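Local coordinates for Pap fimbrial major pilin protein (Escherichia coli, PDB 2UY6) that polymerises into the thick, right-handed helical rod of the pilus, which enables bacteria to colonise the epithelium of specific host organs, at residues 20-25 and 59-64; 24-29 and 52-57; 33-38 and 133-138. The protein carries 2 engineered substitutions. All blocks are in the same frame, centred on the assembly; numbering follows the deposited sequence.

Overall arrangement
Interactions 1 and 2 join edge strand 23-25 to strand 52-59, and interaction 3 packs 33-38 on the middle strand, 130-139: a worked example of how an immunoglobulin-like pilin holds 23-25 and 33-38 on its five-stranded antiparallel sheet. Interactions 1 and 2 share I24 and S25 (centres about 14 Å apart): S23 pairs with V59 at the end of strand 52-59, S25 with E57 two residues earlier. Strand 52-59 leads on to interaction 3 (centres about 13 Å apart) through probable hydrogen bonds L54 N to Y133 O and M52 N to A135 O, both 2.8 Å. Interactions 1 and 3, centres about 26 Å apart, lie on opposite sides of the chain's centre. Another protein's chain reaches all three.

Interaction 1: 20-25 and 59-64; sequences APCSIS and VNCDIT
The flat groups here are peptide units and one side-chain amide, that of N60. The peptides of S23 and V59 meet within their carbonyl planes, while the nitrogen end of the N60 amide has S23 CB 3.8 Å from ND2. In the immunoglobulin-like pilin fold this is the place where hydrogen bonds join edge strand 23-25 to the end of strand 52-59, and a disulfide links the residues flanking them. S23 and V59 form an antiparallel hydrogen-bonded pair. V59 N gives to S23 O in an almost straight bond (178°). S23 N returns the bond to V59 O at 3.0 Å. The two side chains share one face of the sheet. V59 CG2, in the crowded position between its own backbone N and carbonyl carbon, reaches to 3.6 Å of S23 CB. S23 OG stands anti to its backbone N and is hydrogen-bonded to an acidic side chain on the chain of another protein; N60 ND2 makes a weak bond of the same kind.

Past V59 the pairing ends, and N60 takes a positive phi (53°) that turns the backbone and directs C61 to the first segment. N60 O lies 3.6 Å from A20 CB. The disulfide ties C22, one residue before S23, to C61, two residues beyond V59, next to the last bridge. C22 and C61 follow different routes to the same point. C22 SG lies anti to its carbonyl carbon, whereas C61 SG takes the crowded position. C22 N is meanwhile hydrogen-bonded to Y162 OH of strand 153-162. The sulfurs, C22 SG and C61 SG, are 2.0 Å apart, with a CB-SG-SG-CB torsion of 90°.

Interaction 2: 24-29 and 52-57; sequences ISQKSA and MDLDIE
Q26 carries the most telling side chain of this strand-edge contact. Its CG lies anti to the carbonyl carbon and the chain runs on extended, until chi3 (-76°) turns the amide out of that line and brings NE2 nearer strand 52-59, where it donates to D55 O at 3.2 Å. The acceptor lies in the plane of the Q26 amide, but the donor sits above the D55 carbonyl plane. The same nitrogen also lies 3.3 Å from L54 CD2, where the two side chains cross obliquely.

D55 O is gripped a second time, by a water 2.9 Å away that accepts a hydrogen bond from K27 N. Side chain and water thus carry the association on where direct backbone pairing stops. That pairing is confined to S25 and E57, an antiparallel hydrogen-bonded pair in which E57 N gives to S25 O at 3.0 Å and S25 N to E57 O. The extended E57 chain (chi1 167°) takes its carboxylate onward, OE2 bonding to N129.

I24 and I56 lie side by side: I24 CG1 is in the crowded position (chi1 89°), I56 CG2 anti to its backbone N and 3.5 Å from I24 CB. I24 also packs on an apolar side chain of another protein's chain. Strand 23-25 is one of this chain's two outermost strands in the sheet, while strand 52-59 runs between it and strand 130-139, with I56 paired to L131.

Interaction 3: 33-38 and 133-138; sequences IDFGQL and YTAVVK
I33 opens the segment within strand 32-34, beside the hydrophobic core of this immunoglobulin-like pilin domain. Its CD1 approaches A135 CB at 4.0 Å, while its backbone, with that of D34, pairs antiparallel with a strand of another protein's chain, an arrangement consistent with the chaperone-completed pilin fold. D34 then makes an Asx turn: its OD1 accepts from G36 N at 3.2 Å, met from above the carboxylate plane. F35 is the middle residue of the turn, and its ring points toward strand 130-139 (chi1 -63°, CG anti to the carbonyl carbon).

One face of that ring receives a methyl of V137, and A135 O stands at its edge, 3.6 Å from CE2. M52 of strand 52-59 also touches F35. Beyond the turn, L38 turns back to strand 130-139, its CD1 3.9 Å from V137 CB, so that V137 is met by two side chains crossing it obliquely. V137 CG1 lies anti to the backbone N (chi1 176°), which sets the other branch over the aromatic. The result is a close CH-pi contact: V137 CG2 sits 3.3 Å from the F35 ring centroid, 16° off the normal.

Interaction 1: 20-25 and 59-64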
ATOM      1  N   ALA B  20      -2.214  -0.405   0.423  1.00 24.47           N
ATOM      2  CA  ALA B  20      -1.363   0.765   0.620  1.00 27.17           C
ATOM      3  C   ALA B  20      -1.035   0.995   2.091  1.00 27.39           C
ATOM      4  O   ALA B  20      -1.837   0.674   2.963  1.00 28.14           O
ATOM      5  CB  ALA B  20      -2.045   2.015   0.026  1.00 26.55           C
ATOM      6  N   PRO B  21       0.158   1.545   2.385  1.00 27.31           N
ATOM      7  CA  PRO B  21       0.549   1.805   3.774  1.00 28.03           C
ATOM      8  C   PRO B  21      -0.226   3.033   4.228  1.00 28.98           C
ATOM      9  O   PRO B  21      -0.702   3.809   3.395  1.00 28.74           O
ATOM     10  CB  PRO B  21       2.045   2.100   3.679  1.00 28.51           C
ATOM     11  CG  PRO B  21       2.443   1.657   2.291  1.00 29.05           C
ATOM     12  CD  PRO B  21       1.231   1.945   1.466  1.00 27.71           C
ATOM     13  N   CYS B  22      -0.354   3.225   5.534  1.00 28.99           N
ATOM     14  CA  CYS B  22      -1.089   4.377   6.027  1.00 29.81           C
ATOM     15  C   CYS B  22      -0.357   5.716   5.901  1.00 28.69           C
ATOM     16  O   CYS B  22       0.872   5.787   5.935  1.00 26.77           O
ATOM     17  CB  CYS B  22      -1.505   4.157   7.483  1.00 31.17           C
ATOM     18  SG  CYS B  22      -2.812   2.907   7.693  1.00 41.75           S
ATOM     19  N   SER B  23      -1.144   6.771   5.736  1.00 27.17           N
ATOM     20  CA  SER B  23      -0.641   8.130   5.638  1.00 28.25           C
ATOM     21  C   SER B  23      -1.257   8.847   6.844  1.00 28.17           C
ATOM     22  O   SER B  23      -2.384   8.529   7.233  1.00 28.88           O
ATOM     23  CB  SER B  23      -1.123   8.767   4.333  1.00 27.13           C
ATOM     24  OG  SER B  23      -0.608  10.076   4.178  1.00 27.81           O
ATOM     25  N   ILE B  24      -0.544   9.787   7.461  1.00 28.00           N
ATOM     26  CA  ILE B  24      -1.134  10.486   8.610  1.00 27.79           C
ATOM     27  C   ILE B  24      -1.275  11.996   8.416  1.00 28.01           C
ATOM     28  O   ILE B  24      -0.625  12.600   7.558  1.00 28.01           O
ATOM     29  CB  ILE B  24      -0.345  10.241   9.946  1.00 25.64           C
ATOM     30  CG1 ILE B  24       0.759  11.282  10.130  1.00 26.27           C
ATOM     31  CG2 ILE B  24       0.249   8.850   9.967  1.00 23.07           C
ATOM     32  CD1 ILE B  24       1.836  11.239   9.111  1.00 29.29           C
ATOM     33  N   SER B  25      -2.153  12.596   9.211  1.00 28.89           N
ATOM     34  CA  SER B  25      -2.362  14.037   9.172  1.00 28.44           C
ATOM     35  C   SER B  25      -3.035  14.499  10.461  1.00 27.95           C
ATOM     36  O   SER B  25      -3.580  13.693  11.212  1.00 26.56           O
ATOM     37  CB  SER B  25      -3.205  14.428   7.958  1.00 27.47           C
ATOM     38  OG  SER B  25      -4.455  13.783   7.991  1.00 29.46           O
ATOM     39  N   VAL B  59      -5.021   7.893   7.060  1.00 35.47           N
ATOM     40  CA  VAL B  59      -5.722   7.983   5.779  1.00 36.85           C
ATOM     41  C   VAL B  59      -5.074   7.171   4.656  1.00 36.72           C
ATOM     42  O   VAL B  59      -3.979   6.626   4.807  1.00 36.28           O
ATOM     43  CB  VAL B  59      -5.835   9.451   5.316  1.00 38.05           C
ATOM     44  CG1 VAL B  59      -6.593  10.254   6.350  1.00 38.06           C
ATOM     45  CG2 VAL B  59      -4.446  10.049   5.097  1.00 38.39           C
ATOM     46  N   ASN B  60      -5.775   7.096   3.530  1.00 38.09           N
ATOM     47  CA  ASN B  60      -5.313   6.371   2.349  1.00 37.31           C
ATOM     48  C   ASN B  60      -4.908   4.927   2.611  1.00 37.00           C
ATOM     49  O   ASN B  60      -4.061   4.385   1.909  1.00 37.65           O
ATOM     50  CB  ASN B  60      -4.147   7.110   1.687  1.00 37.02           C
ATOM     51  CG  ASN B  60      -4.491   8.549   1.346  1.00 40.29           C
ATOM     52  OD1 ASN B  60      -5.642   8.871   1.049  1.00 41.73           O
ATOM     53  ND2 ASN B  60      -3.490   9.422   1.376  1.00 42.21           N
ATOM     54  N   CYS B  61      -5.511   4.302   3.612  1.00 35.96           N
ATOM     55  CA  CYS B  61      -5.199   2.911   3.903  1.00 38.42           C
ATOM     56  C   CYS B  61      -6.420   2.217   4.484  1.00 41.31           C
ATOM     57  O   CYS B  61      -7.452   2.852   4.718  1.00 41.12           O
ATOM     58  CB  CYS B  61      -4.035   2.812   4.892  1.00 38.24           C
ATOM     59  SG  CYS B  61      -4.347   3.574   6.518  1.00 39.06           S
ATOM     60  N   ASP B  62      -6.307   0.908   4.692  1.00 44.33           N
ATOM     61  CA  ASP B  62      -7.388   0.129   5.274  1.00 46.13           C
ATOM     62  C   ASP B  62      -7.066   0.126   6.751  1.00 46.73           C
ATOM     63  O   ASP B  62      -6.090  -0.489   7.174  1.00 47.12           O
ATOM     64  CB  ASP B  62      -7.390  -1.294   4.722  1.00 46.75           C
ATOM     65  N   ILE B  63      -7.879   0.832   7.527  1.00 48.36           N
ATOM     66  CA  ILE B  63      -7.673   0.943   8.964  1.00 49.82           C
ATOM     67  C   ILE B  63      -8.004  -0.333   9.729  1.00 51.55           C
ATOM     68  O   ILE B  63      -7.844  -0.392  10.950  1.00 51.77           O
ATOM     69  CB  ILE B  63      -8.502   2.115   9.545  1.00 49.25           C
ATOM     70  N   THR B  64      -8.456  -1.353   9.004  1.00 53.36           N
ATOM     71  CA  THR B  64      -8.820  -2.634   9.609  1.00 55.42           C
ATOM     72  C   THR B  64      -7.595  -3.397  10.079  1.00 55.87           C
ATOM     73  O   THR B  64      -7.494  -4.604   9.873  1.00 57.60           O
ATOM     74  CB  THR B  64      -9.576  -3.531   8.606  1.00 55.86           C
ATOM     75  OG1 THR B  64      -8.747  -3.761   7.459  1.00 55.58           O
ATOM     76  CG2 THR B  64     -10.882  -2.871   8.169  1.00 56.08           C
TER

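Interaction 2: 24-29 and 52-57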
ATOM      1  N   ILE B  24      -0.544   9.787   7.461  1.00 28.00           N
ATOM      2  CA  ILE B  24      -1.134  10.486   8.610  1.00 27.79           C
ATOM      3  C   ILE B  24      -1.275  11.996   8.416  1.00 28.01           C
ATOM      4  O   ILE B  24      -0.625  12.600   7.558  1.00 28.01           O
ATOM      5  CB  ILE B  24      -0.345  10.241   9.946  1.00 25.64           C
ATOM      6  CG1 ILE B  24       0.759  11.282  10.130  1.00 26.27           C
ATOM      7  CG2 ILE B  24       0.249   8.850   9.967  1.00 23.07           C
ATOM      8  CD1 ILE B  24       1.836  11.239   9.111  1.00 29.29           C
ATOM      9  N   SER B  25      -2.153  12.596   9.211  1.00 28.89           N
ATOM     10  CA  SER B  25      -2.362  14.037   9.172  1.00 28.44           C
ATOM     11  C   SER B  25      -3.035  14.499  10.461  1.00 27.95           C
ATOM     12  O   SER B  25      -3.580  13.693  11.212  1.00 26.56           O
ATOM     13  CB  SER B  25      -3.205  14.428   7.958  1.00 27.47           C
ATOM     14  OG  SER B  25      -4.455  13.783   7.991  1.00 29.46           O
ATOM     15  N   GLN B  26      -2.998  15.802  10.709  1.00 28.25           N
ATOM     16  CA  GLN B  26      -3.582  16.350  11.919  1.00 29.16           C
ATOM     17  C   GLN B  26      -4.383  17.612  11.627  1.00 31.49           C
ATOM     18  O   GLN B  26      -4.457  18.055  10.477  1.00 32.82           O
ATOM     19  CB  GLN B  26      -2.471  16.656  12.925  1.00 27.65           C
ATOM     20  CG  GLN B  26      -1.666  15.435  13.304  1.00 28.49           C
ATOM     21  CD  GLN B  26      -0.619  15.719  14.353  1.00 31.95           C
ATOM     22  OE1 GLN B  26       0.420  16.309  14.070  1.00 33.33           O
ATOM     23  NE2 GLN B  26      -0.895  15.307  15.586  1.00 34.49           N
ATOM     24  N   LYS B  27      -4.988  18.185  12.668  1.00 31.62           N
ATOM     25  CA  LYS B  27      -5.767  19.405  12.503  1.00 30.96           C
ATOM     26  C   LYS B  27      -4.839  20.511  11.994  1.00 30.35           C
ATOM     27  O   LYS B  27      -5.266  21.408  11.261  1.00 30.34           O
ATOM     28  CB  LYS B  27      -6.410  19.809  13.832  1.00 31.11           C
ATOM     29  N   SER B  28      -3.565  20.441  12.368  1.00 27.99           N
ATOM     30  CA  SER B  28      -2.606  21.446  11.924  1.00 29.48           C
ATOM     31  C   SER B  28      -1.770  20.964  10.726  1.00 30.55           C
ATOM     32  O   SER B  28      -1.233  19.855  10.723  1.00 31.74           O
ATOM     33  CB  SER B  28      -1.695  21.856  13.086  1.00 28.56           C
ATOM     34  OG  SER B  28      -1.045  20.738  13.663  1.00 30.01           O
ATOM     35  N   ALA B  29      -1.666  21.813   9.711  1.00 29.48           N
ATOM     36  CA  ALA B  29      -0.920  21.483   8.500  1.00 28.97           C
ATOM     37  C   ALA B  29       0.545  21.100   8.730  1.00 27.12           C
ATOM     38  O   ALA B  29       1.137  20.389   7.917  1.00 26.83           O
ATOM     39  CB  ALA B  29      -0.997  22.651   7.520  1.00 29.56           C
ATOM     40  N   MET B  52      -3.003  17.919  26.326  1.00 37.25           N
ATOM     41  CA  MET B  52      -3.449  18.318  24.991  1.00 35.92           C
ATOM     42  C   MET B  52      -3.776  17.129  24.109  1.00 33.72           C
ATOM     43  O   MET B  52      -3.106  16.098  24.155  1.00 33.39           O
ATOM     44  CB  MET B  52      -2.369  19.142  24.294  1.00 37.84           C
ATOM     45  CG  MET B  52      -1.929  20.364  25.056  1.00 41.67           C
ATOM     46  SD  MET B  52      -3.295  21.477  25.324  1.00 44.55           S
ATOM     47  CE  MET B  52      -2.867  22.136  26.933  1.00 45.65           C
ATOM     48  N   ASP B  53      -4.803  17.288  23.294  1.00 32.41           N
ATOM     49  CA  ASP B  53      -5.210  16.232  22.389  1.00 32.38           C
ATOM     50  C   ASP B  53      -4.199  16.088  21.258  1.00 31.66           C
ATOM     51  O   ASP B  53      -3.953  17.030  20.507  1.00 31.58           O
ATOM     52  CB  ASP B  53      -6.587  16.539  21.796  1.00 34.46           C
ATOM     53  CG  ASP B  53      -7.710  16.402  22.808  1.00 36.17           C
ATOM     54  OD1 ASP B  53      -8.883  16.497  22.397  1.00 39.63           O
ATOM     55  OD2 ASP B  53      -7.429  16.203  24.010  1.00 38.79           O
ATOM     56  N   LEU B  54      -3.594  14.915  21.154  1.00 29.76           N
ATOM     57  CA  LEU B  54      -2.654  14.658  20.087  1.00 29.06           C
ATOM     58  C   LEU B  54      -3.367  13.606  19.233  1.00 30.73           C
ATOM     59  O   LEU B  54      -3.274  12.411  19.509  1.00 32.06           O
ATOM     60  CB  LEU B  54      -1.351  14.105  20.651  1.00 26.88           C
ATOM     61  CG  LEU B  54      -0.107  14.304  19.781  1.00 28.27           C
ATOM     62  CD1 LEU B  54       1.088  13.645  20.440  1.00 29.33           C
ATOM     63  CD2 LEU B  54      -0.326  13.711  18.426  1.00 27.96           C
ATOM     64  N   ASP B  55      -4.112  14.049  18.223  1.00 30.43           N
ATOM     65  CA  ASP B  55      -4.833  13.121  17.359  1.00 30.83           C
ATOM     66  C   ASP B  55      -4.164  12.920  16.003  1.00 31.06           C
ATOM     67  O   ASP B  55      -3.787  13.876  15.324  1.00 31.03           O
ATOM     68  CB  ASP B  55      -6.274  13.586  17.168  1.00 31.50           C
ATOM     69  CG  ASP B  55      -7.061  13.564  18.460  1.00 33.44           C
ATOM     70  OD1 ASP B  55      -6.966  12.568  19.208  1.00 36.93           O
ATOM     71  OD2 ASP B  55      -7.784  14.537  18.734  1.00 37.32           O
ATOM     72  N   ILE B  56      -4.012  11.658  15.624  1.00 30.64           N
ATOM     73  CA  ILE B  56      -3.379  11.303  14.365  1.00 30.82           C
ATOM     74  C   ILE B  56      -4.380  10.585  13.472  1.00 31.00           C
ATOM     75  O   ILE B  56      -4.841   9.493  13.801  1.00 30.18           O
ATOM     76  CB  ILE B  56      -2.165  10.373  14.598  1.00 30.22           C
ATOM     77  CG1 ILE B  56      -1.162  11.052  15.527  1.00 30.81           C
ATOM     78  CG2 ILE B  56      -1.490  10.053  13.277  1.00 29.55           C
ATOM     79  CD1 ILE B  56      -0.018  10.146  15.949  1.00 31.31           C
ATOM     80  N   GLU B  57      -4.725  11.207  12.348  1.00 31.47           N
ATOM     81  CA  GLU B  57      -5.669  10.608  11.418  1.00 33.29           C
ATOM     82  C   GLU B  57      -4.964   9.705  10.404  1.00 31.04           C
ATOM     83  O   GLU B  57      -4.057  10.138   9.693  1.00 28.89           O
ATOM     84  CB  GLU B  57      -6.473  11.700  10.694  1.00 36.49           C
ATOM     85  CG  GLU B  57      -7.254  11.185   9.478  1.00 42.26           C
ATOM     86  CD  GLU B  57      -8.389  12.108   9.033  1.00 45.06           C
ATOM     87  OE1 GLU B  57      -8.194  13.344   8.987  1.00 46.43           O
ATOM     88  OE2 GLU B  57      -9.480  11.586   8.715  1.00 46.04           O
TER
HETATM   89  O   HOH W   1      -5.166  16.366  14.826  1.00 36.09           O

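Interaction 3: 33-38 and 133-138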
ATOM      1  N   ILE B  33       1.215  20.453  17.809  1.00 27.10           N
ATOM      2  CA  ILE B  33       0.227  20.851  18.795  1.00 28.38           C
ATOM      3  C   ILE B  33       0.950  21.881  19.647  1.00 31.97           C
ATOM      4  O   ILE B  33       2.109  21.694  20.026  1.00 33.15           O
ATOM      5  CB  ILE B  33      -0.275  19.682  19.666  1.00 25.30           C
ATOM      6  CG1 ILE B  33       0.900  18.933  20.284  1.00 23.82           C
ATOM      7  CG2 ILE B  33      -1.171  18.779  18.840  1.00 21.46           C
ATOM      8  CD1 ILE B  33       0.464  17.868  21.272  1.00 24.61           C
ATOM      9  N   ASP B  34       0.264  22.983  19.916  1.00 35.35           N
ATOM     10  CA  ASP B  34       0.811  24.089  20.683  1.00 36.29           C
ATOM     11  C   ASP B  34       0.362  23.990  22.134  1.00 37.02           C
ATOM     12  O   ASP B  34      -0.820  23.821  22.412  1.00 38.13           O
ATOM     13  CB  ASP B  34       0.324  25.383  20.024  1.00 38.86           C
ATOM     14  CG  ASP B  34       0.705  26.620  20.789  1.00 41.70           C
ATOM     15  OD1 ASP B  34       1.858  26.724  21.252  1.00 44.67           O
ATOM     16  OD2 ASP B  34      -0.163  27.506  20.908  1.00 43.72           O
ATOM     17  N   PHE B  35       1.304  24.067  23.068  1.00 38.53           N
ATOM     18  CA  PHE B  35       0.946  23.993  24.480  1.00 38.64           C
ATOM     19  C   PHE B  35       0.640  25.368  25.051  1.00 39.74           C
ATOM     20  O   PHE B  35       0.313  25.495  26.226  1.00 42.18           O
ATOM     21  CB  PHE B  35       2.068  23.357  25.295  1.00 37.70           C
ATOM     22  CG  PHE B  35       2.361  21.942  24.911  1.00 37.56           C
ATOM     23  CD1 PHE B  35       3.256  21.655  23.887  1.00 37.62           C
ATOM     24  CD2 PHE B  35       1.728  20.890  25.563  1.00 36.83           C
ATOM     25  CE1 PHE B  35       3.519  20.333  23.517  1.00 37.00           C
ATOM     26  CE2 PHE B  35       1.983  19.565  25.201  1.00 36.18           C
ATOM     27  CZ  PHE B  35       2.880  19.286  24.177  1.00 36.76           C
ATOM     28  N   GLY B  36       0.743  26.395  24.212  1.00 39.96           N
ATOM     29  CA  GLY B  36       0.479  27.750  24.659  1.00 38.61           C
ATOM     30  C   GLY B  36       1.533  28.180  25.656  1.00 38.90           C
ATOM     31  O   GLY B  36       2.604  27.577  25.729  1.00 37.26           O
ATOM     32  N   GLN B  37       1.244  29.220  26.428  1.00 40.28           N
ATOM     33  CA  GLN B  37       2.205  29.684  27.421  1.00 41.25           C
ATOM     34  C   GLN B  37       2.041  28.932  28.735  1.00 39.72           C
ATOM     35  O   GLN B  37       0.941  28.516  29.091  1.00 39.50           O
ATOM     36  CB  GLN B  37       2.057  31.192  27.641  1.00 43.76           C
ATOM     37  CG  GLN B  37       2.386  32.012  26.397  1.00 47.71           C
ATOM     38  CD  GLN B  37       3.618  31.491  25.654  1.00 50.42           C
ATOM     39  OE1 GLN B  37       4.734  31.472  26.195  1.00 49.36           O
ATOM     40  NE2 GLN B  37       3.413  31.057  24.407  1.00 51.63           N
ATOM     41  N   LEU B  38       3.148  28.744  29.442  1.00 38.61           N
ATOM     42  CA  LEU B  38       3.130  28.036  30.714  1.00 39.33           C
ATOM     43  C   LEU B  38       3.969  28.763  31.764  1.00 40.98           C
ATOM     44  O   LEU B  38       4.983  29.381  31.440  1.00 42.33           O
ATOM     45  CB  LEU B  38       3.670  26.622  30.529  1.00 37.20           C
ATOM     46  CG  LEU B  38       2.887  25.686  29.616  1.00 36.01           C
ATOM     47  CD1 LEU B  38       3.709  24.426  29.404  1.00 36.54           C
ATOM     48  CD2 LEU B  38       1.528  25.358  30.231  1.00 35.32           C
ATOM     49  N   TYR B 133      -4.404  10.446  21.532  1.00 29.30           N
ATOM     50  CA  TYR B 133      -3.392  10.502  22.586  1.00 27.55           C
ATOM     51  C   TYR B 133      -3.515  11.865  23.268  1.00 27.19           C
ATOM     52  O   TYR B 133      -4.208  12.758  22.777  1.00 28.35           O
ATOM     53  CB  TYR B 133      -1.966  10.405  22.026  1.00 26.26           C
ATOM     54  CG  TYR B 133      -1.606   9.134  21.291  1.00 25.53           C
ATOM     55  CD1 TYR B 133      -1.853   8.993  19.921  1.00 23.94           C
ATOM     56  CD2 TYR B 133      -1.003   8.074  21.961  1.00 22.56           C
ATOM     57  CE1 TYR B 133      -1.503   7.823  19.242  1.00 21.84           C
ATOM     58  CE2 TYR B 133      -0.653   6.906  21.294  1.00 23.29           C
ATOM     59  CZ  TYR B 133      -0.907   6.787  19.938  1.00 22.53           C
ATOM     60  OH  TYR B 133      -0.571   5.620  19.301  1.00 24.18           O
ATOM     61  N   THR B 134      -2.853  12.019  24.406  1.00 25.88           N
ATOM     62  CA  THR B 134      -2.838  13.301  25.102  1.00 25.11           C
ATOM     63  C   THR B 134      -1.392  13.544  25.482  1.00 23.61           C
ATOM     64  O   THR B 134      -0.649  12.608  25.772  1.00 22.58           O
ATOM     65  CB  THR B 134      -3.705  13.314  26.373  1.00 25.65           C
ATOM     66  OG1 THR B 134      -3.598  12.054  27.037  1.00 31.64           O
ATOM     67  CG2 THR B 134      -5.150  13.609  26.033  1.00 25.14           C
ATOM     68  N   ALA B 135      -0.985  14.802  25.455  1.00 23.46           N
ATOM     69  CA  ALA B 135       0.385  15.138  25.785  1.00 22.30           C
ATOM     70  C   ALA B 135       0.429  16.251  26.811  1.00 22.23           C
ATOM     71  O   ALA B 135      -0.322  17.228  26.721  1.00 21.09           O
ATOM     72  CB  ALA B 135       1.130  15.550  24.524  1.00 19.58           C
ATOM     73  N   VAL B 136       1.319  16.095  27.783  1.00 23.33           N
ATOM     74  CA  VAL B 136       1.494  17.082  28.842  1.00 27.83           C
ATOM     75  C   VAL B 136       2.955  17.490  28.956  1.00 28.47           C
ATOM     76  O   VAL B 136       3.861  16.683  28.738  1.00 29.59           O
ATOM     77  CB  VAL B 136       1.056  16.528  30.222  1.00 27.98           C
ATOM     78  CG1 VAL B 136      -0.455  16.344  30.268  1.00 29.30           C
ATOM     79  CG2 VAL B 136       1.748  15.202  30.477  1.00 31.14           C
ATOM     80  N   VAL B 137       3.181  18.750  29.289  1.00 29.44           N
ATOM     81  CA  VAL B 137       4.533  19.264  29.464  1.00 30.73           C
ATOM     82  C   VAL B 137       4.806  19.353  30.969  1.00 31.01           C
ATOM     83  O   VAL B 137       3.927  19.747  31.740  1.00 31.72           O
ATOM     84  CB  VAL B 137       4.678  20.670  28.844  1.00 30.65           C
ATOM     85  CG1 VAL B 137       6.069  21.233  29.132  1.00 30.33           C
ATOM     86  CG2 VAL B 137       4.429  20.596  27.349  1.00 29.87           C
ATOM     87  N   LYS B 138       6.005  18.969  31.393  1.00 31.35           N
ATOM     88  CA  LYS B 138       6.345  19.049  32.808  1.00 32.17           C
ATOM     89  C   LYS B 138       7.847  19.159  33.012  1.00 32.63           C
ATOM     90  O   LYS B 138       8.619  18.992  32.071  1.00 31.17           O
ATOM     91  CB  LYS B 138       5.806  17.833  33.566  1.00 30.68           C
ATOM     92  CG  LYS B 138       6.570  16.546  33.349  1.00 31.52           C
ATOM     93  CD  LYS B 138       5.872  15.406  34.059  1.00 33.20           C
ATOM     94  CE  LYS B 138       6.783  14.218  34.226  1.00 36.02           C
ATOM     95  NZ  LYS B 138       7.938  14.574  35.098  1.00 37.94           N
TER